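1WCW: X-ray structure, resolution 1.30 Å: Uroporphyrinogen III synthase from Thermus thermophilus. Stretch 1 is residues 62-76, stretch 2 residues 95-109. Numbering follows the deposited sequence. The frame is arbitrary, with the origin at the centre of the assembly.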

ATOM      1  N   LEU A  62       9.685  15.471  14.234  1.00 11.52           N
ATOM      2  CA  LEU A  62       9.319  14.094  13.984  1.00 12.73           C
ATOM      3  C   LEU A  62       9.185  13.908  12.479  1.00  9.38           C
ATOM      4  O   LEU A  62       8.719  14.797  11.756  1.00 10.46           O
ATOM      5  N   PHE A  63       9.611  12.745  12.024  1.00  8.74           N
ATOM      6  CA  PHE A  63       9.469  12.350  10.631  1.00  7.90           C
ATOM      7  C   PHE A  63       8.806  10.987  10.605  1.00  8.07           C
ATOM      8  O   PHE A  63       9.271  10.028  11.187  1.00 10.31           O
ATOM      9  N   LEU A  64       7.698  10.887   9.895  1.00  8.21           N
ATOM     10  CA  LEU A  64       6.944   9.668   9.774  1.00  9.23           C
ATOM     11  C   LEU A  64       6.943   9.176   8.308  1.00  8.66           C
ATOM     12  O   LEU A  64       6.346   9.856   7.400  1.00 10.73           O
ATOM     13  N   ALA A  65       7.611   8.063   8.077  1.00  8.85           N
ATOM     14  CA  ALA A  65       7.674   7.452   6.756  1.00  8.07           C
ATOM     15  C   ALA A  65       6.622   6.362   6.636  1.00  8.99           C
ATOM     16  O   ALA A  65       6.572   5.494   7.509  1.00  9.49           O
ATOM     17  N   THR A  66       5.899   6.356   5.516  1.00  8.71           N
ATOM     18  CA  THR A  66       4.909   5.339   5.294  1.00  8.76           C
ATOM     19  C   THR A  66       5.335   4.332   4.280  1.00 10.44           C
ATOM     20  O   THR A  66       4.898   3.162   4.398  1.00 12.09           O
ATOM     21  N   THR A  67       6.187   4.667   3.311  1.00  9.83           N
ATOM     22  CA  THR A  67       6.611   3.707   2.324  1.00 11.51           C
ATOM     23  C   THR A  67       8.099   3.814   2.011  1.00 10.64           C
ATOM     24  O   THR A  67       8.746   4.895   2.178  1.00 10.69           O
ATOM     25  N   GLY A  68       8.690   2.694   1.557  1.00 12.17           N
ATOM     26  CA  GLY A  68      10.102   2.695   1.201  1.00 13.32           C
ATOM     27  C   GLY A  68      10.320   3.547  -0.014  1.00 10.74           C
ATOM     28  O   GLY A  68      11.307   4.304  -0.060  1.00 13.04           O
ATOM     29  N   VAL A  69       9.447   3.402  -1.003  1.00 11.33           N
ATOM     30  CA  VAL A  69       9.507   4.200  -2.221  1.00 16.08           C
ATOM     31  C   VAL A  69       9.478   5.686  -1.863  1.00 14.96           C
ATOM     32  O   VAL A  69      10.233   6.491  -2.420  1.00 12.48           O
ATOM     33  N   GLY A  70       8.619   6.058  -0.934  1.00 12.18           N
ATOM     34  CA  GLY A  70       8.513   7.453  -0.551  1.00 10.84           C
ATOM     35  C   GLY A  70       9.754   8.004   0.111  1.00  9.76           C
ATOM     36  O   GLY A  70      10.136   9.167  -0.163  1.00 10.14           O
ATOM     37  N   VAL A  71      10.380   7.231   0.963  1.00  9.99           N
ATOM     38  CA  VAL A  71      11.616   7.653   1.594  1.00  9.68           C
ATOM     39  C   VAL A  71      12.666   7.896   0.485  1.00 10.03           C
ATOM     40  O   VAL A  71      13.345   8.949   0.454  1.00  9.88           O
ATOM     41  N   ARG A  72      12.825   6.952  -0.439  1.00 11.18           N
ATOM     42  CA  ARG A  72      13.831   7.091  -1.474  1.00 12.55           C
ATOM     43  C   ARG A  72      13.531   8.286  -2.353  1.00 10.44           C
ATOM     44  O   ARG A  72      14.456   9.092  -2.651  1.00 12.95           O
ATOM     45  N   ASP A  73      12.264   8.448  -2.753  1.00 10.22           N
ATOM     46  CA  ASP A  73      11.915   9.583  -3.596  1.00 10.51           C
ATOM     47  C   ASP A  73      12.184  10.918  -2.894  1.00 12.00           C
ATOM     48  O   ASP A  73      12.641  11.891  -3.558  1.00 11.19           O
ATOM     49  N   LEU A  74      11.873  11.045  -1.607  1.00  9.53           N
ATOM     50  CA  LEU A  74      12.124  12.267  -0.927  1.00  8.70           C
ATOM     51  C   LEU A  74      13.604  12.593  -0.840  1.00  9.80           C
ATOM     52  O   LEU A  74      13.982  13.769  -1.010  1.00  9.83           O
ATOM     53  N   LEU A  75      14.425  11.613  -0.536  1.00  9.65           N
ATOM     54  CA  LEU A  75      15.862  11.841  -0.474  1.00 11.28           C
ATOM     55  C   LEU A  75      16.378  12.283  -1.880  1.00 11.92           C
ATOM     56  O   LEU A  75      17.208  13.230  -1.958  1.00 12.58           O
ATOM     57  N   GLU A  76      15.873  11.679  -2.949  1.00 11.82           N
ATOM     58  CA  GLU A  76      16.255  12.113  -4.283  1.00 10.46           C
ATOM     59  C   GLU A  76      15.805  13.544  -4.534  1.00 12.99           C
ATOM     60  O   GLU A  76      16.489  14.296  -5.192  1.00 12.66           O
ATOM     61  N   LEU A  95       9.913   7.671  12.661  1.00 10.42           N
ATOM     62  CA  LEU A  95       9.006   6.543  12.704  1.00  9.39           C
ATOM     63  C   LEU A  95       8.770   5.931  11.357  1.00 10.72           C
ATOM     64  O   LEU A  95       8.677   6.676  10.342  1.00 13.12           O
ATOM     65  N   ALA A  96       8.691   4.622  11.268  1.00  9.63           N
ATOM     66  CA  ALA A  96       8.333   3.977   9.977  1.00  9.19           C
ATOM     67  C   ALA A  96       7.063   3.210  10.225  1.00  9.93           C
ATOM     68  O   ALA A  96       6.903   2.514  11.222  1.00 10.88           O
ATOM     69  N   ARG A  97       6.104   3.341   9.317  1.00  8.73           N
ATOM     70  CA  ARG A  97       4.840   2.638   9.480  1.00  8.93           C
ATOM     71  C   ARG A  97       5.045   1.124   9.444  1.00 10.65           C
ATOM     72  O   ARG A  97       4.349   0.418  10.180  1.00 11.52           O
ATOM     73  N   GLY A  98       5.984   0.634   8.653  1.00 10.47           N
ATOM     74  CA  GLY A  98       6.181  -0.809   8.526  1.00 13.18           C
ATOM     75  C   GLY A  98       7.583  -1.111   8.065  1.00 14.26           C
ATOM     76  O   GLY A  98       8.403  -0.207   7.908  1.00 12.75           O
ATOM     77  N   ALA A  99       7.842  -2.395   7.791  1.00 16.54           N
ATOM     78  CA  ALA A  99       9.151  -2.848   7.384  1.00 15.48           C
ATOM     79  C   ALA A  99       9.754  -2.244   6.157  1.00 14.67           C
ATOM     80  O   ALA A  99      10.962  -2.049   6.143  1.00 16.10           O
ATOM     81  N   LYS A 100       8.967  -1.976   5.141  1.00 16.65           N
ATOM     82  CA  LYS A 100       9.546  -1.407   3.926  1.00 15.97           C
ATOM     83  C   LYS A 100      10.067   0.010   4.131  1.00 16.44           C
ATOM     84  O   LYS A 100      11.165   0.357   3.684  1.00 15.38           O
ATOM     85  N   ALA A 101       9.279   0.842   4.825  1.00 13.81           N
ATOM     86  CA  ALA A 101       9.778   2.194   5.103  1.00 12.02           C
ATOM     87  C   ALA A 101      10.977   2.106   6.013  1.00 10.24           C
ATOM     88  O   ALA A 101      11.920   2.870   5.887  1.00 12.06           O
ATOM     89  N   ALA A 102      10.930   1.155   6.960  1.00 10.96           N
ATOM     90  CA  ALA A 102      12.042   1.003   7.870  1.00 12.89           C
ATOM     91  C   ALA A 102      13.330   0.626   7.127  1.00 13.29           C
ATOM     92  O   ALA A 102      14.381   1.156   7.430  1.00 13.77           O
ATOM     93  N   ARG A 103      13.226  -0.264   6.149  1.00 14.72           N
ATOM     94  CA  ARG A 103      14.424  -0.679   5.456  1.00 17.18           C
ATOM     95  C   ARG A 103      15.008   0.477   4.646  1.00 14.81           C
ATOM     96  O   ARG A 103      16.240   0.657   4.599  1.00 15.78           O
ATOM     97  N   ALA A 104      14.143   1.276   3.988  1.00 14.29           N
ATOM     98  CA  ALA A 104      14.657   2.398   3.221  1.00 16.17           C
ATOM     99  C   ALA A 104      15.359   3.384   4.137  1.00 14.89           C
ATOM    100  O   ALA A 104      16.375   3.922   3.783  1.00 15.11           O
ATOM    101  N   LEU A 105      14.819   3.662   5.320  1.00 13.90           N
ATOM    102  CA  LEU A 105      15.506   4.560   6.246  1.00 14.50           C
ATOM    103  C   LEU A 105      16.861   3.967   6.700  1.00 13.43           C
ATOM    104  O   LEU A 105      17.851   4.696   6.719  1.00 15.94           O
ATOM    105  N   LYS A 106      16.876   2.675   7.020  1.00 15.49           N
ATOM    106  CA  LYS A 106      18.131   2.027   7.451  1.00 17.24           C
ATOM    107  C   LYS A 106      19.177   2.116   6.336  1.00 18.47           C
ATOM    108  O   LYS A 106      20.330   2.432   6.592  1.00 18.30           O
ATOM    109  N   GLU A 107      18.779   1.856   5.094  1.00 18.26           N
ATOM    110  CA  GLU A 107      19.703   1.925   3.952  1.00 20.68           C
ATOM    111  C   GLU A 107      20.239   3.341   3.742  1.00 21.57           C
ATOM    112  O   GLU A 107      21.316   3.531   3.201  1.00 24.28           O
ATOM    113  N   ALA A 108      19.490   4.363   4.152  1.00 16.91           N
ATOM    114  CA  ALA A 108      19.944   5.739   4.025  1.00 17.23           C
ATOM    115  C   ALA A 108      20.806   6.185   5.229  1.00 16.35           C
ATOM    116  O   ALA A 108      21.241   7.317   5.278  1.00 19.84           O
ATOM    117  N   GLY A 109      21.007   5.269   6.195  1.00 17.07           N
ATOM    118  CA  GLY A 109      21.771   5.547   7.402  1.00 19.08           C
ATOM    119  C   GLY A 109      20.972   6.393   8.375  1.00 20.69           C
ATOM    120  O   GLY A 109      21.517   7.135   9.175  1.00 20.81           O
TER

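Two parallel strands set the frame, each followed by a helix, and the side chains fill the space between them. Leu-62 (chi1 t, chi2 t) starts sideways, but its end comes nearer, bringing CD1 to 4.3 Å from Leu-95 CD1. Phe-63 also has chi1 t; its long, flat ring reaches the second helix, where CE2 lies 4.1 Å from Leu-105 CD2. Its backbone O accepts from Leu-95 N at 2.9 Å, opening the strand ladder.

Leu-64 (t, t) shares a face of the sheet with its bridge partner Leu-95 (m, t), and CG of Leu-64 packs 4.2 Å from CB of Leu-95. Ala-65 shares the other face with Ala-96, and here the second helix covers the strand. A methyl suits this narrow place: Ala-65 CB sits 3.8 Å from Ala-101 CB and 4.0 Å from Leu-105 CD1. The backbone of Ala-65 is paired at both ends, N to Leu-95 O and O to Arg-97 N, each at 2.9 Å.

Where the strand ends, Thr-66 (p) lays its CB over one face of the Arg-97 guanidinium, 3.9 Å from CZ. Arg-97, extended through chi2 and turned at chi3 (p), gives a weak hydrogen bond from NH2 to Thr-66 O at 3.1 Å. That carbonyl also accepts from two waters, weakly from water 1 (water 1 O to Thr-66 O, 3.3 Å) and at 3.1 Å from water 2 O to Thr-66 O. Water 1 takes a bond from Arg-97 NE at 2.8 Å; water 2 accepts from Ala-101 N at 3.0 Å, so a free amide in the first turn of the second helix is satisfied.

Thr-67 (p) points away and caps its own helix, OG1 accepting from Gly-70 N at 3.0 Å, while its CG2 still lies 3.7 Å from Arg-97 NH2. Gly-68 lets the helices come close: its CA is 3.6 Å from Lys-100 O, and a CB would clash with that oxygen at 2.9 Å.

One turn on, Val-71 (t) points toward the second helix. Its compact branches fit against small neighbours, with CB 3.8 Å from Ala-104 CB, and CG1 reaches Leu-105 CD2 at 4.0 Å. Arg-72 (m, t, t) is long enough to reach across the exposed margin: NH1 forms a salt bridge with Glu-107 OE2 at 3.2 Å, near the guanidinium plane, while Ala-104 CB lies over one face. Water 3 links Arg-72 NH1 (2.9 Å) to Lys-100 O (2.8 Å). Finally Leu-75 (m, t) points toward the second helix's C-terminal end and sets CD1 3.6 Å from Ala-108 CB, a small partner that admits the larger leucine.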

ATOM      1  CB  LEU A  62       7.992  13.785  14.686  1.00 14.67           C
ATOM      2  CG  LEU A  62       7.461  12.362  14.680  1.00 14.24           C
ATOM      3  CD1 LEU A  62       6.629  12.158  15.969  1.00 21.19           C
ATOM      4  CD2 LEU A  62       6.680  12.113  13.479  1.00 16.81           C
ATOM      5  CB  PHE A  63      10.853  12.269   9.939  1.00 10.01           C
ATOM      6  CG  PHE A  63      10.767  11.817   8.483  1.00 11.11           C
ATOM      7  CD1 PHE A  63      10.240  12.664   7.496  1.00 16.93           C
ATOM      8  CD2 PHE A  63      11.142  10.540   8.117  1.00 12.29           C
ATOM      9  CE1 PHE A  63      10.082  12.191   6.145  1.00 15.64           C
ATOM     10  CE2 PHE A  63      10.998  10.091   6.804  1.00 13.45           C
ATOM     11  CZ  PHE A  63      10.472  10.887   5.840  1.00 14.44           C
ATOM     12  CB  LEU A  64       5.524   9.876  10.295  1.00 11.52           C
ATOM     13  CG  LEU A  64       4.702   8.617  10.673  1.00 13.48           C
ATOM     14  CD1 LEU A  64       3.495   9.118  11.448  1.00 17.27           C
ATOM     15  CD2 LEU A  64       4.271   7.782   9.475  1.00 16.74           C
ATOM     16  CB  ALA A  65       9.068   6.799   6.555  1.00 10.62           C
ATOM     17  CB  THR A  66       3.555   5.943   4.871  1.00 11.35           C
ATOM     18  OG1 THR A  66       3.711   6.742   3.673  1.00 10.02           O
ATOM     19  CG2 THR A  66       2.960   6.811   5.980  1.00 12.10           C
ATOM     20  CB  THR A  67       5.831   3.840   1.014  1.00 11.41           C
ATOM     21  OG1 THR A  67       6.125   5.109   0.388  1.00 11.46           O
ATOM     22  CG2 THR A  67       4.327   3.773   1.254  1.00 13.11           C
ATOM     23  CB  VAL A  69       8.322   3.884  -3.178  1.00 18.63           C
ATOM     24  CG1 VAL A  69       8.320   4.839  -4.370  1.00 25.02           C
ATOM     25  CG2 VAL A  69       8.478   2.452  -3.664  1.00 24.03           C
ATOM     26  CB  VAL A  71      12.090   6.574   2.567  1.00 10.92           C
ATOM     27  CG1 VAL A  71      13.559   6.857   2.994  1.00 13.27           C
ATOM     28  CG2 VAL A  71      11.151   6.506   3.780  1.00 14.38           C
ATOM     29  CB  ARG A  72      13.910   5.823  -2.296  1.00 11.77           C
ATOM     30  CG  ARG A  72      14.413   4.670  -1.464  1.00 16.03           C
ATOM     31  CD  ARG A  72      14.710   3.358  -2.295  1.00 17.81           C
ATOM     32  NE  ARG A  72      14.965   2.289  -1.333  1.00 27.12           N
ATOM     33  CZ  ARG A  72      14.031   1.460  -0.863  1.00 23.63           C
ATOM     34  NH1 ARG A  72      14.356   0.529   0.048  1.00 31.86           N
ATOM     35  NH2 ARG A  72      12.815   1.506  -1.362  1.00 22.18           N
ATOM     36  CB  ASP A  73      10.446   9.555  -4.036  1.00 11.65           C
ATOM     37  CG  ASP A  73      10.140   8.504  -5.064  1.00 19.65           C
ATOM     38  OD1 ASP A  73       8.923   8.381  -5.313  1.00 21.92           O
ATOM     39  OD2 ASP A  73      11.063   7.837  -5.622  1.00 20.82           O
ATOM     40  CB  LEU A  74      11.485  12.173   0.484  1.00 11.88           C
ATOM     41  CG  LEU A  74      11.604  13.388   1.353  1.00 15.04           C
ATOM     42  CD1 LEU A  74      10.963  14.588   0.727  1.00 22.49           C
ATOM     43  CD2 LEU A  74      10.902  13.097   2.721  1.00 17.77           C
ATOM     44  CB  LEU A  75      16.574  10.562   0.013  1.00 12.42           C
ATOM     45  CG  LEU A  75      16.302  10.300   1.496  1.00 12.83           C
ATOM     46  CD1 LEU A  75      16.840   8.937   1.810  1.00 15.66           C
ATOM     47  CD2 LEU A  75      16.939  11.321   2.370  1.00 16.87           C
ATOM     48  CB  GLU A  76      15.601  11.230  -5.330  1.00 13.84           C
ATOM     49  CG  GLU A  76      16.153   9.844  -5.464  1.00 17.57           C
ATOM     50  CD  GLU A  76      15.368   8.904  -6.439  1.00 25.73           C
ATOM     51  OE1 GLU A  76      15.700   7.687  -6.429  1.00 35.50           O
ATOM     52  OE2 GLU A  76      14.460   9.333  -7.208  1.00 27.69           O
ATOM     53  CB  LEU A  95       7.658   6.963  13.214  1.00 13.91           C
ATOM     54  CG  LEU A  95       7.602   7.391  14.660  1.00 15.03           C
ATOM     55  CD1 LEU A  95       6.249   7.941  14.982  1.00 19.84           C
ATOM     56  CD2 LEU A  95       7.946   6.191  15.616  1.00 17.50           C
ATOM     57  CB  ALA A  96       9.430   3.089   9.564  1.00 10.38           C
ATOM     58  CB  ARG A  97       3.864   3.053   8.369  1.00  9.29           C
ATOM     59  CG  ARG A  97       2.486   2.417   8.517  1.00 11.75           C
ATOM     60  CD  ARG A  97       1.541   2.852   7.376  1.00 13.49           C
ATOM     61  NE  ARG A  97       2.017   2.493   6.058  1.00 13.37           N
ATOM     62  CZ  ARG A  97       1.338   2.706   4.923  1.00 14.80           C
ATOM     63  NH1 ARG A  97       0.144   3.246   4.963  1.00 15.49           N
ATOM     64  NH2 ARG A  97       1.937   2.413   3.787  1.00 17.79           N
ATOM     65  CB  ALA A  99       9.132  -4.367   7.225  1.00 17.06           C
ATOM     66  CB  LYS A 100       8.563  -1.432   2.775  1.00 20.21           C
ATOM     67  CG  LYS A 100       8.307  -2.874   2.305  1.00 24.59           C
ATOM     68  CD  LYS A 100       7.107  -2.930   1.405  1.00 34.28           C
ATOM     69  CE  LYS A 100       6.872  -4.370   0.918  1.00 33.26           C
ATOM     70  NZ  LYS A 100       5.754  -4.490  -0.081  1.00 43.03           N
ATOM     71  CB  ALA A 101       8.720   3.063   5.776  1.00 14.45           C
ATOM     72  CB  ALA A 102      11.741  -0.006   8.950  1.00 14.31           C
ATOM     73  CB  ARG A 103      14.058  -1.817   4.540  1.00 19.92           C
ATOM     74  CG  ARG A 103      13.630  -3.099   5.214  1.00 36.79           C
ATOM     75  CD  ARG A 103      12.902  -4.038   4.215  1.00 43.52           C
ATOM     76  NE  ARG A 103      12.244  -5.121   4.952  1.00 43.81           N
ATOM     77  CZ  ARG A 103      11.321  -5.945   4.471  1.00 44.40           C
ATOM     78  NH1 ARG A 103      10.909  -5.835   3.207  1.00 47.77           N
ATOM     79  NH2 ARG A 103      10.818  -6.888   5.273  1.00 41.69           N
ATOM     80  CB  ALA A 104      13.556   3.067   2.455  1.00 13.15           C
ATOM     81  CB  LEU A 105      14.587   4.819   7.464  1.00 12.20           C
ATOM     82  CG  LEU A 105      13.431   5.830   7.179  1.00 12.63           C
ATOM     83  CD1 LEU A 105      12.448   5.806   8.374  1.00 13.16           C
ATOM     84  CD2 LEU A 105      13.982   7.259   7.001  1.00 13.64           C
ATOM     85  CB  LYS A 106      17.851   0.575   7.789  1.00 18.90           C
ATOM     86  CG  LYS A 106      17.123   0.400   9.072  1.00 21.51           C
ATOM     87  CD  LYS A 106      18.075   0.206  10.219  1.00 40.82           C
ATOM     88  CE  LYS A 106      17.308  -0.148  11.497  1.00 42.94           C
ATOM     89  NZ  LYS A 106      18.194  -0.574  12.659  1.00 42.39           N
ATOM     90  CB  GLU A 107      19.035   1.384   2.704  1.00 19.65           C
ATOM     91  CG  GLU A 107      18.864  -0.154   2.740  1.00 23.31           C
ATOM     92  CD  GLU A 107      18.012  -0.728   1.575  1.00 38.44           C
ATOM     93  OE1 GLU A 107      17.889  -1.988   1.488  1.00 37.64           O
ATOM     94  OE2 GLU A 107      17.462   0.057   0.750  1.00 36.06           O
ATOM     95  CB  ALA A 108      18.699   6.671   3.883  1.00 16.41           C
TER
HETATM   96  O   HOH W   1       3.938   0.396   5.940  1.00 24.02           O
HETATM   97  O   HOH W   2       6.313   0.600   5.374  1.00 24.20           O
HETATM   98  O   HOH W   3      12.039  -0.744   1.286  1.00 24.08           O